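Long-range contacts in Sel1 repeat family protein (Pseudomonas aeruginosa, PDB 6LCH), which is an immunity protein of the type VI secretion system that probably protects its own cell by binding the effector PldB: residues F8-E13 and A128-P133; I107-A111 and L121-D125; F183-L187 and A218-A222; L187-Q191 and D252-P256. All blocks are in the same frame, centred on the assembly; numbering follows the deposited sequence.

Interaction 1 (F8-E13 and A128-P133)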
loop_
_atom_site.group_PDB
_atom_site.type_symbol
_atom_site.label_atom_id
_atom_site.label_comp_id
_atom_site.label_asym_id
_atom_site.label_seq_id
_atom_site.Cartn_x
_atom_site.Cartn_y
_atom_site.Cartn_z
ATOM N N PHE A 8 -0.379 5.334 -19.261
ATOM C CA PHE A 8 -1.497 6.048 -18.677
ATOM C C PHE A 8 -1.067 7.403 -18.124
ATOM O O PHE A 8 0.055 7.578 -17.646
ATOM C CB PHE A 8 -2.108 5.199 -17.570
ATOM C CG PHE A 8 -2.634 3.867 -18.042
ATOM C CD1 PHE A 8 -2.176 2.693 -17.467
ATOM C CD2 PHE A 8 -3.575 3.786 -19.069
ATOM C CE1 PHE A 8 -2.653 1.468 -17.885
ATOM C CE2 PHE A 8 -4.062 2.561 -19.489
ATOM C CZ PHE A 8 -3.593 1.399 -18.900
ATOM N N VAL A 9 -1.978 8.376 -18.206
ATOM C CA VAL A 9 -1.770 9.653 -17.534
ATOM C C VAL A 9 -1.976 9.451 -16.040
ATOM O O VAL A 9 -2.827 8.659 -15.618
ATOM C CB VAL A 9 -2.722 10.723 -18.104
ATOM C CG1 VAL A 9 -2.843 11.920 -17.162
ATOM C CG2 VAL A 9 -2.251 11.170 -19.486
ATOM N N CYS A 10 -1.171 10.134 -15.229
ATOM C CA CYS A 10 -1.264 9.993 -13.781
ATOM C C CYS A 10 -2.470 10.770 -13.265
ATOM O O CYS A 10 -2.526 11.997 -13.393
ATOM C CB CYS A 10 0.015 10.482 -13.108
ATOM S SG CYS A 10 -0.010 10.294 -11.309
ATOM N N VAL A 11 -3.427 10.058 -12.672
ATOM C CA VAL A 11 -4.649 10.669 -12.169
ATOM C C VAL A 11 -4.835 10.286 -10.707
ATOM O O VAL A 11 -4.430 9.206 -10.265
ATOM C CB VAL A 11 -5.885 10.262 -13.005
ATOM C CG1 VAL A 11 -5.714 10.704 -14.454
ATOM C CG2 VAL A 11 -6.123 8.765 -12.929
ATOM N N ASN A 12 -5.447 11.189 -9.953
ATOM C CA ASN A 12 -5.705 10.929 -8.544
ATOM C C ASN A 12 -6.852 9.936 -8.403
ATOM O O ASN A 12 -7.936 10.142 -8.961
ATOM C CB ASN A 12 -6.024 12.230 -7.816
ATOM C CG ASN A 12 -5.579 12.208 -6.373
ATOM O OD1 ASN A 12 -6.072 11.413 -5.575
ATOM N ND2 ASN A 12 -4.631 13.074 -6.031
ATOM N N GLU A 13 -6.614 8.856 -7.657
ATOM C CA GLU A 13 -7.678 7.894 -7.393
ATOM C C GLU A 13 -8.846 8.539 -6.659
ATOM O O GLU A 13 -9.974 8.047 -6.742
ATOM C CB GLU A 13 -7.135 6.715 -6.589
ATOM C CG GLU A 13 -8.025 5.486 -6.622
ATOM C CD GLU A 13 -7.655 4.471 -5.565
ATOM O OE1 GLU A 13 -7.497 4.864 -4.393
ATOM O OE2 GLU A 13 -7.524 3.279 -5.904
ATOM N N ALA A 128 -5.065 0.837 -12.700
ATOM C CA ALA A 128 -4.037 1.853 -12.889
ATOM C C ALA A 128 -4.550 2.995 -13.754
ATOM O O ALA A 128 -4.158 4.154 -13.557
ATOM C CB ALA A 128 -2.787 1.234 -13.513
ATOM N N SER A 129 -5.432 2.693 -14.721
ATOM C CA SER A 129 -5.995 3.751 -15.553
ATOM C C SER A 129 -6.830 4.737 -14.751
ATOM O O SER A 129 -7.020 5.878 -15.190
ATOM C CB SER A 129 -6.854 3.177 -16.684
ATOM O OG SER A 129 -8.106 2.711 -16.218
ATOM N N LEU A 130 -7.345 4.320 -13.599
ATOM C CA LEU A 130 -8.082 5.198 -12.710
ATOM C C LEU A 130 -7.216 5.710 -11.570
ATOM O O LEU A 130 -7.739 6.299 -10.621
ATOM C CB LEU A 130 -9.314 4.467 -12.174
ATOM C CG LEU A 130 -10.259 4.034 -13.301
ATOM C CD1 LEU A 130 -11.333 3.066 -12.816
ATOM C CD2 LEU A 130 -10.885 5.259 -13.946
ATOM N N GLY A 131 -5.904 5.485 -11.638
ATOM C CA GLY A 131 -4.999 5.996 -10.633
ATOM C C GLY A 131 -4.915 5.178 -9.366
ATOM O O GLY A 131 -4.496 5.706 -8.335
ATOM N N ASN A 132 -5.293 3.910 -9.411
ATOM C CA ASN A 132 -5.255 3.064 -8.223
ATOM C C ASN A 132 -3.818 2.853 -7.765
ATOM O O ASN A 132 -3.007 2.317 -8.530
ATOM C CB ASN A 132 -5.922 1.728 -8.518
ATOM C CG ASN A 132 -5.867 0.783 -7.343
ATOM O OD1 ASN A 132 -5.133 -0.203 -7.364
ATOM N ND2 ASN A 132 -6.641 1.083 -6.306
ATOM N N PRO A 133 -3.454 3.263 -6.552
ATOM C CA PRO A 133 -2.049 3.163 -6.114
ATOM C C PRO A 133 -1.554 1.726 -6.032
ATOM O O PRO A 133 -0.412 1.457 -6.433
ATOM C CB PRO A 133 -2.061 3.844 -4.735
ATOM C CG PRO A 133 -3.208 4.808 -4.812
ATOM C CD PRO A 133 -4.252 4.111 -5.646
HETATM O O HOH W 1 -2.748 6.942 -13.474
#

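Interaction 2 (I107-A111 and L121-D125)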
loop_
_atom_site.group_PDB
_atom_site.type_symbol
_atom_site.label_atom_id
_atom_site.label_comp_id
_atom_site.label_asym_id
_atom_site.label_seq_id
_atom_site.Cartn_x
_atom_site.Cartn_y
_atom_site.Cartn_z
ATOM N N ILE A 107 -9.642 -13.654 -10.164
ATOM C CA ILE A 107 -9.922 -14.485 -11.326
ATOM C C ILE A 107 -8.855 -14.367 -12.395
ATOM O O ILE A 107 -9.008 -14.952 -13.476
ATOM C CB ILE A 107 -11.299 -14.138 -11.919
ATOM C CG1 ILE A 107 -11.304 -12.692 -12.421
ATOM C CG2 ILE A 107 -12.386 -14.345 -10.880
ATOM C CD1 ILE A 107 -12.588 -12.280 -13.111
ATOM N N GLY A 108 -7.788 -13.632 -12.139
ATOM C CA GLY A 108 -6.739 -13.488 -13.133
ATOM C C GLY A 108 -6.716 -12.085 -13.710
ATOM O O GLY A 108 -7.764 -11.464 -13.944
ATOM N N ASN A 109 -5.505 -11.571 -13.937
ATOM C CA ASN A 109 -5.358 -10.245 -14.530
ATOM C C ASN A 109 -5.968 -10.202 -15.923
ATOM O O ASN A 109 -6.724 -9.281 -16.258
ATOM C CB ASN A 109 -3.880 -9.854 -14.580
ATOM C CG ASN A 109 -3.670 -8.403 -14.968
ATOM O OD1 ASN A 109 -4.438 -7.528 -14.577
ATOM N ND2 ASN A 109 -2.631 -8.144 -15.750
ATOM N N ARG A 110 -5.648 -11.194 -16.755
ATOM C CA ARG A 110 -6.105 -11.185 -18.140
ATOM C C ARG A 110 -7.621 -11.301 -18.252
ATOM O O ARG A 110 -8.185 -10.947 -19.294
ATOM C CB ARG A 110 -5.427 -12.316 -18.911
ATOM C CG ARG A 110 -3.907 -12.255 -18.878
ATOM C CD ARG A 110 -3.317 -13.227 -19.883
ATOM N NE ARG A 110 -1.880 -13.036 -20.064
ATOM C CZ ARG A 110 -0.952 -13.887 -19.639
ATOM N NH1 ARG A 110 -1.302 -14.993 -18.994
ATOM N NH2 ARG A 110 0.328 -13.628 -19.854
ATOM N N ALA A 111 -8.294 -11.768 -17.200
ATOM C CA ALA A 111 -9.750 -11.831 -17.205
ATOM C C ALA A 111 -10.399 -10.453 -17.251
ATOM O O ALA A 111 -11.626 -10.371 -17.359
ATOM C CB ALA A 111 -10.241 -12.595 -15.975
ATOM N N LEU A 121 -9.406 -3.376 -21.193
ATOM C CA LEU A 121 -8.170 -3.361 -20.427
ATOM C C LEU A 121 -8.136 -4.536 -19.459
ATOM O O LEU A 121 -9.174 -5.070 -19.063
ATOM C CB LEU A 121 -8.017 -2.053 -19.647
ATOM C CG LEU A 121 -7.617 -0.791 -20.406
ATOM C CD1 LEU A 121 -7.388 0.357 -19.431
ATOM C CD2 LEU A 121 -6.378 -1.040 -21.257
ATOM N N THR A 122 -6.927 -4.947 -19.091
ATOM C CA THR A 122 -6.791 -5.911 -18.019
ATOM C C THR A 122 -7.126 -5.241 -16.689
ATOM O O THR A 122 -7.224 -4.016 -16.591
ATOM C CB THR A 122 -5.379 -6.488 -17.993
ATOM O OG1 THR A 122 -5.395 -7.739 -17.302
ATOM C CG2 THR A 122 -4.425 -5.536 -17.297
ATOM N N PHE A 123 -7.309 -6.062 -15.654
ATOM C CA PHE A 123 -7.747 -5.511 -14.376
ATOM C C PHE A 123 -6.719 -4.535 -13.820
ATOM O O PHE A 123 -7.077 -3.437 -13.378
ATOM C CB PHE A 123 -8.040 -6.638 -13.386
ATOM C CG PHE A 123 -9.415 -7.225 -13.544
ATOM C CD1 PHE A 123 -10.542 -6.436 -13.372
ATOM C CD2 PHE A 123 -9.583 -8.556 -13.883
ATOM C CE1 PHE A 123 -11.809 -6.965 -13.531
ATOM C CE2 PHE A 123 -10.844 -9.091 -14.042
ATOM C CZ PHE A 123 -11.961 -8.294 -13.869
ATOM N N LEU A 124 -5.435 -4.898 -13.879
ATOM C CA LEU A 124 -4.394 -4.001 -13.389
ATOM C C LEU A 124 -4.359 -2.704 -14.185
ATOM O O LEU A 124 -4.249 -1.616 -13.608
ATOM C CB LEU A 124 -3.032 -4.692 -13.449
ATOM C CG LEU A 124 -2.656 -5.596 -12.274
ATOM C CD1 LEU A 124 -1.247 -6.137 -12.469
ATOM C CD2 LEU A 124 -2.761 -4.837 -10.966
ATOM N N ASP A 125 -4.435 -2.802 -15.515
ATOM C CA ASP A 125 -4.362 -1.606 -16.347
ATOM C C ASP A 125 -5.576 -0.710 -16.134
ATOM O O ASP A 125 -5.437 0.515 -16.046
ATOM C CB ASP A 125 -4.226 -1.997 -17.818
ATOM C CG ASP A 125 -2.835 -2.507 -18.157
ATOM O OD1 ASP A 125 -2.699 -3.276 -19.133
ATOM O OD2 ASP A 125 -1.879 -2.146 -17.440
#

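Interaction 3 (F183-L187 and A218-A222)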
loop_
_atom_site.group_PDB
_atom_site.type_symbol
_atom_site.label_atom_id
_atom_site.label_comp_id
_atom_site.label_asym_id
_atom_site.label_seq_id
_atom_site.Cartn_x
_atom_site.Cartn_y
_atom_site.Cartn_z
ATOM N N PHE A 183 22.418 4.946 -1.893
ATOM C CA PHE A 183 21.920 4.712 -0.538
ATOM C C PHE A 183 21.246 5.935 0.074
ATOM O O PHE A 183 20.136 5.790 0.614
ATOM C CB PHE A 183 23.062 4.183 0.335
ATOM C CG PHE A 183 23.587 2.847 -0.116
ATOM C CD1 PHE A 183 22.769 1.970 -0.811
ATOM C CD2 PHE A 183 24.893 2.473 0.143
ATOM C CE1 PHE A 183 23.237 0.745 -1.232
ATOM C CE2 PHE A 183 25.370 1.248 -0.281
ATOM C CZ PHE A 183 24.540 0.381 -0.966
ATOM N N PRO A 184 21.817 7.147 0.023
ATOM C CA PRO A 184 21.130 8.284 0.658
ATOM C C PRO A 184 19.834 8.669 -0.027
ATOM O O PRO A 184 18.902 9.108 0.651
ATOM C CB PRO A 184 22.164 9.412 0.577
ATOM C CG PRO A 184 23.459 8.749 0.270
ATOM C CD PRO A 184 23.105 7.562 -0.554
ATOM N N LYS A 185 19.744 8.535 -1.350
ATOM C CA LYS A 185 18.460 8.754 -2.006
ATOM C C LYS A 185 17.480 7.641 -1.673
ATOM O O LYS A 185 16.270 7.883 -1.595
ATOM C CB LYS A 185 18.647 8.863 -3.516
ATOM C CG LYS A 185 17.422 9.364 -4.254
ATOM C CD LYS A 185 17.790 9.837 -5.643
ATOM C CE LYS A 185 17.365 11.269 -5.873
ATOM N NZ LYS A 185 17.907 11.773 -7.164
ATOM N N ALA A 186 17.982 6.420 -1.472
ATOM C CA ALA A 186 17.119 5.333 -1.028
ATOM C C ALA A 186 16.574 5.610 0.365
ATOM O O ALA A 186 15.388 5.386 0.631
ATOM C CB ALA A 186 17.886 4.011 -1.049
ATOM N N LEU A 187 17.427 6.116 1.259
ATOM C CA LEU A 187 17.000 6.413 2.622
ATOM C C LEU A 187 15.950 7.515 2.654
ATOM O O LEU A 187 15.064 7.499 3.515
ATOM C CB LEU A 187 18.213 6.802 3.468
ATOM C CG LEU A 187 18.143 6.563 4.977
ATOM C CD1 LEU A 187 17.971 5.084 5.294
ATOM C CD2 LEU A 187 19.389 7.111 5.650
ATOM N N ALA A 218 22.654 -2.581 6.184
ATOM C CA ALA A 218 22.379 -1.228 6.640
ATOM C C ALA A 218 22.902 -0.168 5.679
ATOM O O ALA A 218 22.954 1.010 6.044
ATOM C CB ALA A 218 22.976 -1.012 8.033
ATOM N N MET A 219 23.267 -0.553 4.457
ATOM C CA MET A 219 23.855 0.350 3.469
ATOM C C MET A 219 25.069 1.090 4.027
ATOM O O MET A 219 25.389 2.197 3.579
ATOM C CB MET A 219 22.812 1.339 2.933
ATOM C CG MET A 219 21.481 0.675 2.586
ATOM S SD MET A 219 20.354 1.693 1.615
ATOM C CE MET A 219 19.364 2.507 2.856
ATOM N N TRP A 220 25.739 0.484 5.010
ATOM C CA TRP A 220 26.938 1.037 5.638
ATOM C C TRP A 220 26.655 2.361 6.339
ATOM O O TRP A 220 27.542 3.205 6.477
ATOM C CB TRP A 220 28.077 1.179 4.623
ATOM C CG TRP A 220 28.574 -0.154 4.180
ATOM C CD1 TRP A 220 29.429 -0.975 4.859
ATOM C CD2 TRP A 220 28.221 -0.846 2.979
ATOM N NE1 TRP A 220 29.644 -2.129 4.142
ATOM C CE2 TRP A 220 28.912 -2.075 2.985
ATOM C CE3 TRP A 220 27.394 -0.542 1.892
ATOM C CZ2 TRP A 220 28.801 -3.000 1.949
ATOM C CZ3 TRP A 220 27.286 -1.461 0.862
ATOM C CH2 TRP A 220 27.985 -2.675 0.898
ATOM N N TYR A 221 25.417 2.551 6.789
ATOM C CA TYR A 221 25.103 3.674 7.655
ATOM C C TYR A 221 25.541 3.364 9.080
ATOM O O TYR A 221 25.472 2.220 9.541
ATOM C CB TYR A 221 23.608 3.986 7.617
ATOM C CG TYR A 221 23.229 4.918 6.490
ATOM C CD1 TYR A 221 22.790 4.418 5.271
ATOM C CD2 TYR A 221 23.331 6.292 6.640
ATOM C CE1 TYR A 221 22.452 5.261 4.241
ATOM C CE2 TYR A 221 22.995 7.144 5.614
ATOM C CZ TYR A 221 22.560 6.622 4.416
ATOM O OH TYR A 221 22.224 7.468 3.393
ATOM N N ALA A 222 26.015 4.387 9.774
ATOM C CA ALA A 222 26.434 4.177 11.146
ATOM C C ALA A 222 25.214 3.892 12.020
ATOM O O ALA A 222 24.172 4.538 11.860
ATOM C CB ALA A 222 27.194 5.388 11.677
#

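Interaction 4 (L187-Q191 and D252-P256)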
loop_
_atom_site.group_PDB
_atom_site.type_symbol
_atom_site.label_atom_id
_atom_site.label_comp_id
_atom_site.label_asym_id
_atom_site.label_seq_id
_atom_site.Cartn_x
_atom_site.Cartn_y
_atom_site.Cartn_z
ATOM N N LEU A 187 17.427 6.116 1.259
ATOM C CA LEU A 187 17.000 6.413 2.622
ATOM C C LEU A 187 15.950 7.515 2.654
ATOM O O LEU A 187 15.064 7.499 3.515
ATOM C CB LEU A 187 18.213 6.802 3.468
ATOM C CG LEU A 187 18.143 6.563 4.977
ATOM C CD1 LEU A 187 17.971 5.084 5.294
ATOM C CD2 LEU A 187 19.389 7.111 5.650
ATOM N N VAL A 188 16.036 8.482 1.737
ATOM C CA VAL A 188 15.029 9.539 1.671
ATOM C C VAL A 188 13.657 8.941 1.391
ATOM O O VAL A 188 12.657 9.307 2.022
ATOM C CB VAL A 188 15.415 10.585 0.610
ATOM C CG1 VAL A 188 14.221 11.485 0.284
ATOM C CG2 VAL A 188 16.600 11.411 1.083
ATOM N N TYR A 189 13.597 7.990 0.457
ATOM C CA TYR A 189 12.318 7.434 0.034
ATOM C C TYR A 189 11.770 6.415 1.027
ATOM O O TYR A 189 10.549 6.309 1.194
ATOM C CB TYR A 189 12.463 6.814 -1.351
ATOM C CG TYR A 189 12.245 7.820 -2.451
ATOM C CD1 TYR A 189 13.211 8.050 -3.419
ATOM C CD2 TYR A 189 11.073 8.559 -2.503
ATOM C CE1 TYR A 189 13.000 8.980 -4.426
ATOM C CE2 TYR A 189 10.857 9.487 -3.494
ATOM C CZ TYR A 189 11.817 9.691 -4.455
ATOM O OH TYR A 189 11.580 10.616 -5.436
ATOM N N TYR A 190 12.644 5.638 1.670
ATOM C CA TYR A 190 12.183 4.782 2.757
ATOM C C TYR A 190 11.554 5.616 3.866
ATOM O O TYR A 190 10.541 5.221 4.455
ATOM C CB TYR A 190 13.338 3.954 3.319
ATOM C CG TYR A 190 13.750 2.752 2.492
ATOM C CD1 TYR A 190 12.864 1.708 2.242
ATOM C CD2 TYR A 190 15.035 2.653 1.983
ATOM C CE1 TYR A 190 13.254 0.603 1.494
ATOM C CE2 TYR A 190 15.430 1.561 1.235
ATOM C CZ TYR A 190 14.543 0.539 0.996
ATOM O OH TYR A 190 14.957 -0.541 0.247
ATOM N N GLN A 191 12.141 6.780 4.159
ATOM C CA GLN A 191 11.598 7.636 5.209
ATOM C C GLN A 191 10.241 8.198 4.809
ATOM O O GLN A 191 9.299 8.197 5.611
ATOM C CB GLN A 191 12.576 8.765 5.534
ATOM C CG GLN A 191 12.277 9.441 6.870
ATOM C CD GLN A 191 12.993 10.765 7.044
ATOM O OE1 GLN A 191 13.362 11.419 6.071
ATOM N NE2 GLN A 191 13.191 11.169 8.295
ATOM N N ASP A 252 11.231 16.236 11.859
ATOM C CA ASP A 252 11.675 15.969 13.222
ATOM C C ASP A 252 13.014 15.240 13.260
ATOM O O ASP A 252 13.789 15.425 14.206
ATOM C CB ASP A 252 10.619 15.157 13.972
ATOM C CG ASP A 252 9.433 16.000 14.411
ATOM O OD1 ASP A 252 8.458 15.415 14.924
ATOM O OD2 ASP A 252 9.472 17.238 14.244
ATOM N N TYR A 253 13.305 14.410 12.259
ATOM C CA TYR A 253 14.531 13.610 12.234
ATOM C C TYR A 253 15.146 13.636 10.839
ATOM O O TYR A 253 14.984 12.696 10.058
ATOM C CB TYR A 253 14.256 12.166 12.659
ATOM C CG TYR A 253 13.620 12.028 14.018
ATOM C CD1 TYR A 253 14.397 11.960 15.167
ATOM C CD2 TYR A 253 12.240 11.958 14.154
ATOM C CE1 TYR A 253 13.819 11.831 16.410
ATOM C CE2 TYR A 253 11.654 11.829 15.392
ATOM C CZ TYR A 253 12.447 11.768 16.517
ATOM O OH TYR A 253 11.868 11.635 17.759
ATOM N N PRO A 254 15.862 14.707 10.503
ATOM C CA PRO A 254 16.580 14.716 9.220
ATOM C C PRO A 254 17.583 13.573 9.159
ATOM O O PRO A 254 18.229 13.233 10.151
ATOM C CB PRO A 254 17.270 16.087 9.206
ATOM C CG PRO A 254 17.233 16.569 10.624
ATOM C CD PRO A 254 15.997 15.979 11.226
ATOM N N LEU A 255 17.693 12.967 7.981
ATOM C CA LEU A 255 18.486 11.755 7.846
ATOM C C LEU A 255 19.976 12.074 7.960
ATOM O O LEU A 255 20.436 13.095 7.437
ATOM C CB LEU A 255 18.194 11.069 6.513
ATOM C CG LEU A 255 16.783 10.489 6.408
ATOM C CD1 LEU A 255 16.425 10.205 4.960
ATOM C CD2 LEU A 255 16.656 9.233 7.259
ATOM N N PRO A 256 20.749 11.226 8.629
ATOM C CA PRO A 256 22.182 11.482 8.781
ATOM C C PRO A 256 22.893 11.393 7.445
ATOM O O PRO A 256 22.378 10.787 6.493
ATOM C CB PRO A 256 22.642 10.362 9.726
ATOM C CG PRO A 256 21.658 9.269 9.507
ATOM C CD PRO A 256 20.342 9.960 9.262
HETATM O O HOH W 2 15.498 13.495 6.619
#

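Interaction 1 (F8-E13 and A128-P133)
V11 and G131 meet where the N-terminal arm passes over the end of helix 123-129, and this is the dense part of the contact. CG2 of V11 stands 3.5 Å from C of L130, and the backbone O of V11 receives a CA-H...O contact from CA of G131 at 3.3 Å. G131 has positive phi and is the C-prime residue of a Schellman motif, with its N bonded to O of A128 and N of N132 bonded to O of A127. Here the arm lies directly on the backbone turn that ends the helix. E13 continues the close packing: CB of E13 lies 3.3 Å from O of G131, and the chain then runs alongside N132. The modelled 2.4 Å from ND2 of N132 to OE2 of E13 is too short to be taken at face value, so the detail of that bond is doubtful; ND2 also bonds OE1 of Q98.

Toward F8 the fit slackens. CB of S129 sits over one ring face, 4.0 Å from CE2 of F8, and CB of A128 is 4.3 Å from CD1 of F8. A water links the two backbones, donating to O of V9 and O of A128 and accepting a longer bond from N of V11. C10 turns away to its disulfide with C159 of helix 150-162, while L130 and N132 reach back to helix 97-107 and A128 packs on helix 133-146.

Interaction 2 (I107-A111 and L121-D125)
N109 meets L124 and F123 where the loop after helix 97-107 joins the first turn of helix 123-129. The N109 side chain leaves with CG anti to the backbone N (chi1 -170°), which carries its amide across the start of the helix. There OD1 of N109 accepts from N of L124 at 2.9 Å; the N-H...O angle is 165°, and the donor lies in the carbonyl plane. The same oxygen lies against the L124 side chain, 3.4 Å from CB of L124. N109 and T122 cross at about a right angle. A weak bond from N of F123 to O of N109 runs beside the first one, although the position of that carbonyl oxygen is less certain.

T122 occupies the N-cap position of helix 123-129 but makes no capping bond with its own side chain. Instead, the amide of L124 in the first turn is met by a side chain from another loop, a worked case of a helix start being satisfied from outside its own sequence.

The F123 ring packs against the loop residues G108, I107 and A111. O of G108 approaches its edge in the ring plane, 3.4 Å from CD2 of F123. I107 crosses the F123 side chain at about a right angle, with CD1 of I107 3.8 Å from CE2 of F123, while CB of A111 meets that same ring corner, 4.0 Å from CE2 of F123. Beyond these segments the F123 ring also packs on F100 and M103 of helix 97-107 and I92 of helix 81-93, and L124 faces helix 133-146.

Interaction 3 (F183-L187 and A218-A222)
M219 packs against F183 along most of its length. Its CB lies over one face of the F183 ring, offset toward the rim and 3.7 Å from the ring centroid. CG of M219 continues past the same ring, 3.9 Å from CD1 of F183. SD of M219 then comes obliquely to the ring, 3.4 Å from CD1 of F183, in a Met-aromatic contact. At SD the chain bends (chi3 -92°), turning CE away from the ring to end 3.8 Å from CD1 of L187, one helical turn further on. One methionine thus spans two side chains one turn apart on the same side of helix 183-195.

W220 and Y221 lie beyond M219. The six-membered ring of W220 meets F183 rim to rim, the planes 36° apart. Y221 comes at L187 from the opposite direction, and CD2 of L187 rests over its ring face, 3.4 Å from CZ of Y221. OH of Y221 runs on to P184, 3.1 Å from CA of P184; the proline nitrogen has no hydrogen to offer it. The cluster is mostly buried, W220 being the exposed member, and H258 adds a hydrogen bond to O of M219 and an edge-to-face contact with the Y221 ring.

M219 and W220, both with positive phi, are the central residues of a type I' turn closed by N of Y221 on O of A218. The turn packs against the side of the first turn of helix 183-195, which lies in a Sel1 repeat of an all-helical solenoid.

Interaction 4 (L187-Q191 and D252-P256)
L255 carries the largest share of the buried surface, and it inserts its side chain between L187 and Q191, which are one turn apart on helix 183-195. With CG set opposite the carbonyl carbon (chi1 -68°), the branch is sent toward the helix, where its two methyls divide the work. CD1 of L255 reaches the helix backbone, 3.4 Å from O of L187, and also lies 3.6 Å from CA of V188. CD2 of L255 turns to the branched end of L187, 3.8 Å from CG of that residue. At the margin, CG2 of V188 touches the CD1 methyl.

Helix 183-195 lies in a Sel1 repeat, a TPR-like unit in which antiparallel helix pairs stack. What covers it here is an irregular, proline-containing segment that follows the short helix 249-252, so the C-terminal part of the chain folds back on the solenoid.

Q191, second in buried surface, runs antiparallel alongside L255 on an extended chain. Its OE1 lies 3.5 Å from CD1 of L255, and its amide uses both ends. NE2 of Q191 donates to O of Y253 at 2.9 Å with an N-H...O angle of 132°, and the donor is tilted 29° from the plane of that carbonyl. OE1 accepts from a water, which in turn accepts from N of L255 at 2.6 Å. Two backbone groups of the incoming segment are therefore engaged by one glutamine, directly at Y253 and through water at L255. NE2 has a further, weak bond to OH of Y231, and the glutamine chain also packs on L249 and I250 of helix 249-252.

How the interactions relate
The four contacts form two pairs toward different ends of an all-helical solenoid. Interactions 1 and 2 share helix 123-129, one at its end and the other at its start, and interaction 2 is nested inside the chain loop that interaction 1 closes; their centres are 15 Å apart, and F8 touches L121 and D125. Interactions 3 and 4, 10 Å apart, share L187 and helix 183-195 of a Sel1 repeat, and come later in the chain. Interactions 2 and 3 lie 37 Å apart, centre to centre. In both pairs loops and terminal segments pack on the helices: interaction 2 is local, whereas interactions 1, 4 and 3 bridge 115, 61 and 31 residues, tying distant parts to the helical body.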